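PDB 2I79: acetyltransferase, GNAT family from Streptococcus pneumoniae, which probably transfers the acetyl group of acetyl coenzyme A to an amino group of an acceptor, as GNAT-family acetyltransferases do. Local coordinates for residues P12-E17 with T61-L66; V74-D79 with G119-L124. All coordinates share one frame; numbering follows the deposited sequence.

Contact 1. Residues P12-E17 with T61-L66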
loop_
_atom_site.group_PDB
_atom_site.type_symbol
_atom_site.label_atom_id
_atom_site.label_comp_id
_atom_site.label_asym_id
_atom_site.label_seq_id
_atom_site.Cartn_x
_atom_site.Cartn_y
_atom_site.Cartn_z
ATOM N N PRO A 12 -17.517 -12.239 -11.928
ATOM C CA PRO A 12 -16.672 -12.278 -13.142
ATOM C C PRO A 12 -17.396 -11.814 -14.419
ATOM O O PRO A 12 -16.780 -11.186 -15.269
ATOM C CB PRO A 12 -16.236 -13.765 -13.227
ATOM C CG PRO A 12 -17.148 -14.489 -12.205
ATOM C CD PRO A 12 -17.401 -13.479 -11.142
ATOM N N LYS A 13 -18.693 -12.078 -14.524
ATOM C CA LYS A 13 -19.499 -11.591 -15.654
ATOM C C LYS A 13 -19.538 -10.049 -15.835
ATOM O O LYS A 13 -19.810 -9.562 -16.950
ATOM C CB LYS A 13 -20.938 -12.137 -15.575
ATOM C CG LYS A 13 -21.736 -11.644 -14.346
ATOM C CD LYS A 13 -23.254 -11.641 -14.582
ATOM C CE LYS A 13 -24.021 -11.234 -13.314
ATOM N NZ LYS A 13 -25.494 -11.023 -13.571
ATOM N N ASP A 14 -19.290 -9.299 -14.753
ATOM C CA ASP A 14 -19.241 -7.848 -14.797
ATOM C C ASP A 14 -17.916 -7.257 -15.348
ATOM O O ASP A 14 -17.810 -6.042 -15.504
ATOM C CB ASP A 14 -19.467 -7.265 -13.387
ATOM C CG ASP A 14 -20.742 -7.793 -12.725
ATOM O OD1 ASP A 14 -21.760 -7.922 -13.407
ATOM O OD2 ASP A 14 -20.729 -8.069 -11.508
ATOM N N ALA A 15 -16.914 -8.088 -15.607
ATOM C CA ALA A 15 -15.555 -7.608 -15.916
ATOM C C ALA A 15 -15.464 -6.471 -16.962
ATOM O O ALA A 15 -14.771 -5.472 -16.755
ATOM C CB ALA A 15 -14.700 -8.798 -16.363
ATOM N N ALA A 16 -16.161 -6.641 -18.078
ATOM C CA ALA A 16 -16.079 -5.725 -19.213
ATOM C C ALA A 16 -16.702 -4.393 -18.860
ATOM O O ALA A 16 -16.137 -3.336 -19.164
ATOM C CB ALA A 16 -16.784 -6.361 -20.481
ATOM N N GLU A 17 -17.876 -4.447 -18.227
ATOM C CA GLU A 17 -18.582 -3.218 -17.807
ATOM C C GLU A 17 -17.802 -2.496 -16.728
ATOM O O GLU A 17 -17.757 -1.273 -16.714
ATOM C CB GLU A 17 -19.982 -3.510 -17.286
ATOM C CG GLU A 17 -20.997 -3.986 -18.306
ATOM C CD GLU A 17 -22.198 -4.665 -17.621
ATOM O OE1 GLU A 17 -23.038 -3.932 -17.050
ATOM O OE2 GLU A 17 -22.274 -5.918 -17.629
ATOM N N THR A 61 -15.417 -6.447 -3.695
ATOM C CA THR A 61 -15.792 -5.403 -4.625
ATOM C C THR A 61 -17.313 -5.392 -4.763
ATOM O O THR A 61 -17.907 -6.391 -5.142
ATOM C CB THR A 61 -15.179 -5.599 -6.013
ATOM O OG1 THR A 61 -13.772 -5.603 -5.900
ATOM C CG2 THR A 61 -15.604 -4.474 -6.999
ATOM N N LEU A 62 -17.919 -4.255 -4.418
ATOM C CA LEU A 62 -19.358 -4.020 -4.529
ATOM C C LEU A 62 -19.648 -3.015 -5.631
ATOM O O LEU A 62 -18.973 -1.989 -5.748
ATOM C CB LEU A 62 -19.924 -3.465 -3.227
ATOM C CG LEU A 62 -19.974 -4.370 -1.976
ATOM C CD1 LEU A 62 -20.489 -3.570 -0.775
ATOM C CD2 LEU A 62 -20.827 -5.605 -2.177
ATOM N N LEU A 63 -20.682 -3.308 -6.414
ATOM C CA LEU A 63 -21.090 -2.476 -7.524
ATOM C C LEU A 63 -22.490 -1.873 -7.294
ATOM O O LEU A 63 -23.368 -2.527 -6.720
ATOM C CB LEU A 63 -21.118 -3.325 -8.795
ATOM C CG LEU A 63 -19.851 -4.082 -9.226
ATOM C CD1 LEU A 63 -20.097 -4.856 -10.508
ATOM C CD2 LEU A 63 -18.670 -3.142 -9.391
ATOM N N ALA A 64 -22.688 -0.640 -7.755
ATOM C CA ALA A 64 -24.013 -0.026 -7.828
ATOM C C ALA A 64 -24.374 0.129 -9.293
ATOM O O ALA A 64 -23.645 0.759 -10.036
ATOM C CB ALA A 64 -24.018 1.330 -7.130
ATOM N N PHE A 65 -25.496 -0.477 -9.701
ATOM C CA PHE A 65 -26.083 -0.264 -11.007
ATOM C C PHE A 65 -27.242 0.725 -10.864
ATOM O O PHE A 65 -28.154 0.530 -10.056
ATOM C CB PHE A 65 -26.603 -1.579 -11.610
ATOM C CG PHE A 65 -25.532 -2.623 -11.818
ATOM C CD1 PHE A 65 -24.954 -2.798 -13.062
ATOM C CD2 PHE A 65 -25.100 -3.417 -10.754
ATOM C CE1 PHE A 65 -23.976 -3.776 -13.252
ATOM C CE2 PHE A 65 -24.125 -4.371 -10.914
ATOM C CZ PHE A 65 -23.551 -4.559 -12.161
ATOM N N LEU A 66 -27.178 1.795 -11.648
ATOM C CA LEU A 66 -28.268 2.741 -11.797
ATOM C C LEU A 66 -28.806 2.579 -13.202
ATOM O O LEU A 66 -28.053 2.700 -14.187
ATOM C CB LEU A 66 -27.756 4.152 -11.603
ATOM C CG LEU A 66 -28.532 5.157 -10.792
ATOM C CD1 LEU A 66 -29.324 4.572 -9.579
ATOM C CD2 LEU A 66 -27.463 6.177 -10.353
#
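In D14 the first torsion sets CG anti to the residue's own carbonyl carbon (chi1 -53°), L63 and F65 make the same choice, and the carboxylate of D14 thereby comes to lie between the start of a helix and the two strand side chains. D14 and L63 run past each other in opposite senses: CD1 of L63 lies 3.4 Å from D14 OD2, and the same methyl is 3.8 Å from D14 CB, so it lies against CB, CG and OD2 of the acid. F65 is met at its rim. CZ of F65 stands 4.0 Å from D14 OD1, near the ring plane, with carboxylate and ring turned 60° apart. One turn further on, E17 reaches the same rim through a chain extended beyond CG, its OE1 lying in the plane of the ring at 3.9 Å from F65 CE1. Two carboxylate oxygens thus face the C-H edge of the phenyl group, where the weak positive potential of an aromatic rim would suit them, although at these distances the attraction is probably slight. No hydrogen bond spans the two segments. OD2 of D14 is instead held by residues earlier in the chain, accepting the backbone N of E11 and forming a salt bridge with NH1 of R8 on strand 5-9; OD1 too is hydrogen-bonded outside the two segments. Those bonds probably limit the carboxylate's rotation where L63 and F65 meet it. The contact joins the 3-10 turn 12-14 and the beginning of helix 15-26 to one side of strand 60-66, with R8 of strand 5-9 touching F65, strand 69-77 flanking L63 and F65 through I73 and I70, and helix 43-55 packing against P12.

Contact 2. Residues V74-D79 with G119-L124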
loop_
_atom_site.group_PDB
_atom_site.type_symbol
_atom_site.label_atom_id
_atom_site.label_comp_id
_atom_site.label_asym_id
_atom_site.label_seq_id
_atom_site.Cartn_x
_atom_site.Cartn_y
_atom_site.Cartn_z
ATOM N N VAL A 74 -17.272 0.257 -4.705
ATOM C CA VAL A 74 -16.472 0.310 -3.489
ATOM C C VAL A 74 -15.620 -0.967 -3.470
ATOM O O VAL A 74 -16.091 -2.073 -3.750
ATOM C CB VAL A 74 -17.308 0.551 -2.177
ATOM C CG1 VAL A 74 -18.435 -0.435 -2.016
ATOM C CG2 VAL A 74 -16.383 0.526 -0.919
ATOM N N ASN A 75 -14.342 -0.783 -3.168
ATOM C CA ASN A 75 -13.374 -1.848 -3.190
ATOM C C ASN A 75 -12.710 -1.935 -1.824
ATOM O O ASN A 75 -12.240 -0.919 -1.280
ATOM C CB ASN A 75 -12.356 -1.498 -4.248
ATOM C CG ASN A 75 -11.835 -2.679 -4.955
ATOM O OD1 ASN A 75 -10.678 -3.062 -4.767
ATOM N ND2 ASN A 75 -12.677 -3.298 -5.771
ATOM N N ILE A 76 -12.721 -3.118 -1.228
ATOM C CA ILE A 76 -11.822 -3.385 -0.112
ATOM C C ILE A 76 -10.754 -4.380 -0.541
ATOM O O ILE A 76 -11.046 -5.460 -1.049
ATOM C CB ILE A 76 -12.520 -3.908 1.123
ATOM C CG1 ILE A 76 -13.581 -2.910 1.598
ATOM C CG2 ILE A 76 -11.478 -4.175 2.199
ATOM C CD1 ILE A 76 -14.451 -3.456 2.702
ATOM N N THR A 77 -9.519 -3.962 -0.335
ATOM C CA THR A 77 -8.320 -4.712 -0.653
ATOM C C THR A 77 -7.566 -4.991 0.644
ATOM O O THR A 77 -7.705 -4.258 1.605
ATOM C CB THR A 77 -7.478 -3.870 -1.610
ATOM O OG1 THR A 77 -7.675 -4.365 -2.930
ATOM C CG2 THR A 77 -6.027 -3.872 -1.240
ATOM N N ALA A 78 -6.771 -6.055 0.670
ATOM C CA ALA A 78 -6.091 -6.467 1.898
ATOM C C ALA A 78 -4.978 -7.469 1.636
ATOM O O ALA A 78 -5.110 -8.349 0.784
ATOM C CB ALA A 78 -7.098 -7.063 2.873
ATOM N N ASP A 79 -3.901 -7.349 2.398
ATOM C CA ASP A 79 -2.835 -8.350 2.433
ATOM C C ASP A 79 -3.234 -9.559 3.241
ATOM O O ASP A 79 -4.165 -9.489 4.026
ATOM C CB ASP A 79 -1.576 -7.726 3.023
ATOM C CG ASP A 79 -0.937 -6.737 2.069
ATOM O OD1 ASP A 79 -1.386 -6.631 0.895
ATOM O OD2 ASP A 79 0.018 -6.064 2.482
ATOM N N GLY A 119 -15.621 -10.920 10.161
ATOM C CA GLY A 119 -14.927 -11.558 11.276
ATOM C C GLY A 119 -13.411 -11.499 11.184
ATOM O O GLY A 119 -12.720 -12.041 12.043
ATOM N N ILE A 120 -12.891 -10.825 10.158
ATOM C CA ILE A 120 -11.445 -10.761 9.903
ATOM C C ILE A 120 -10.985 -9.301 9.931
ATOM O O ILE A 120 -9.995 -8.967 10.577
ATOM C CB ILE A 120 -11.083 -11.399 8.547
ATOM C CG1 ILE A 120 -11.703 -12.805 8.434
ATOM C CG2 ILE A 120 -9.537 -11.474 8.354
ATOM C CD1 ILE A 120 -11.758 -13.390 7.006
ATOM N N LEU A 121 -11.706 -8.427 9.227
ATOM C CA LEU A 121 -11.298 -7.036 9.171
ATOM C C LEU A 121 -11.650 -6.401 10.495
ATOM O O LEU A 121 -12.776 -6.579 11.006
ATOM C CB LEU A 121 -11.937 -6.303 7.989
ATOM C CG LEU A 121 -11.546 -6.826 6.598
ATOM C CD1 LEU A 121 -12.384 -6.169 5.547
ATOM C CD2 LEU A 121 -10.023 -6.678 6.272
ATOM N N ARG A 122 -10.650 -5.724 11.072
ATOM C CA ARG A 122 -10.798 -4.912 12.273
ATOM C C ARG A 122 -10.367 -3.445 12.058
ATOM O O ARG A 122 -10.317 -2.651 12.993
ATOM C CB ARG A 122 -9.971 -5.526 13.400
ATOM C CG ARG A 122 -10.306 -6.991 13.713
ATOM C CD ARG A 122 -11.768 -7.224 14.129
ATOM N NE ARG A 122 -12.138 -6.416 15.291
ATOM C CZ ARG A 122 -11.732 -6.663 16.537
ATOM N NH1 ARG A 122 -10.972 -7.717 16.810
ATOM N NH2 ARG A 122 -12.094 -5.857 17.524
ATOM N N ARG A 123 -10.043 -3.089 10.830
ATOM C CA ARG A 123 -9.651 -1.725 10.484
ATOM C C ARG A 123 -9.880 -1.483 8.984
ATOM O O ARG A 123 -9.596 -2.367 8.146
ATOM C CB ARG A 123 -8.182 -1.455 10.865
ATOM C CG ARG A 123 -7.586 -0.223 10.154
ATOM C CD ARG A 123 -6.105 0.040 10.431
ATOM N NE ARG A 123 -6.113 1.129 11.308
ATOM C CZ ARG A 123 -5.957 2.422 11.012
ATOM N NH1 ARG A 123 -5.583 2.882 9.839
ATOM N NH2 ARG A 123 -6.091 3.254 12.004
ATOM N N LEU A 124 -10.436 -0.309 8.668
ATOM C CA LEU A 124 -10.483 0.215 7.308
ATOM C C LEU A 124 -9.691 1.529 7.230
ATOM O O LEU A 124 -9.647 2.320 8.171
ATOM C CB LEU A 124 -11.923 0.428 6.805
ATOM C CG LEU A 124 -12.866 -0.780 6.817
ATOM C CD1 LEU A 124 -14.285 -0.345 6.450
ATOM C CD2 LEU A 124 -12.385 -1.894 5.878
#
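Wholly apolar and buried, this contact joins strand 69-77 to the loop and first residues of strand 123-129 on the face of the sheet that carries helix 103-117. I76 supplies one side of it, and its two branches go to different leucines. CG2 of I76 meets CD1 of L121 tip to tip at 4.0 Å, while CD1 of I76 is 4.1 Å from CD2 of L124, whose side chain crosses at about a right angle. The split follows from chi1 of I76 (-58°): CG2 sits opposite the backbone N, and CG1 carries CD1 off in another direction. Strand 87-94 runs between the two strands in the sheet, and its L90 touches I76; accordingly no backbone bond joins the segments, and I76 and L124 have CA atoms 8.4 Å apart. W114 and A115 of helix 103-117 touch L121. Beyond the contact, R123 NE hydrogen-bonds to the backbone O of E151 of the second subunit, placing the start of this strand at the subunit interface. The contact lies where a beta-alpha-beta crossover returns to the central mixed sheet of the GNAT fold, helix 103-117 linking the parallel neighbours 87-94 and 123-129.

From the N terminus the chain passes strand 5-9 and reaches 12-17, where helix 15-26 begins, and runs on through that helix and helix 43-55 before strand 60-66 returns to close contact 1. It turns at once into strand 69-77, whose end opens contact 2; strand 87-94 and helix 103-117 intervene before 119-124 closes it. The two loops therefore follow in series, neither nesting nor crossing. Their centres are 19 Å apart, yet the contacts meet through the antiparallel pair 60-66 and 69-77, where L62 N lies 2.9 Å from V74 O in a probable hydrogen bond. Contact 1 ties the start of the first helix to strand 60-66; contact 2 joins strands 69-77 and 123-129 across strand 87-94.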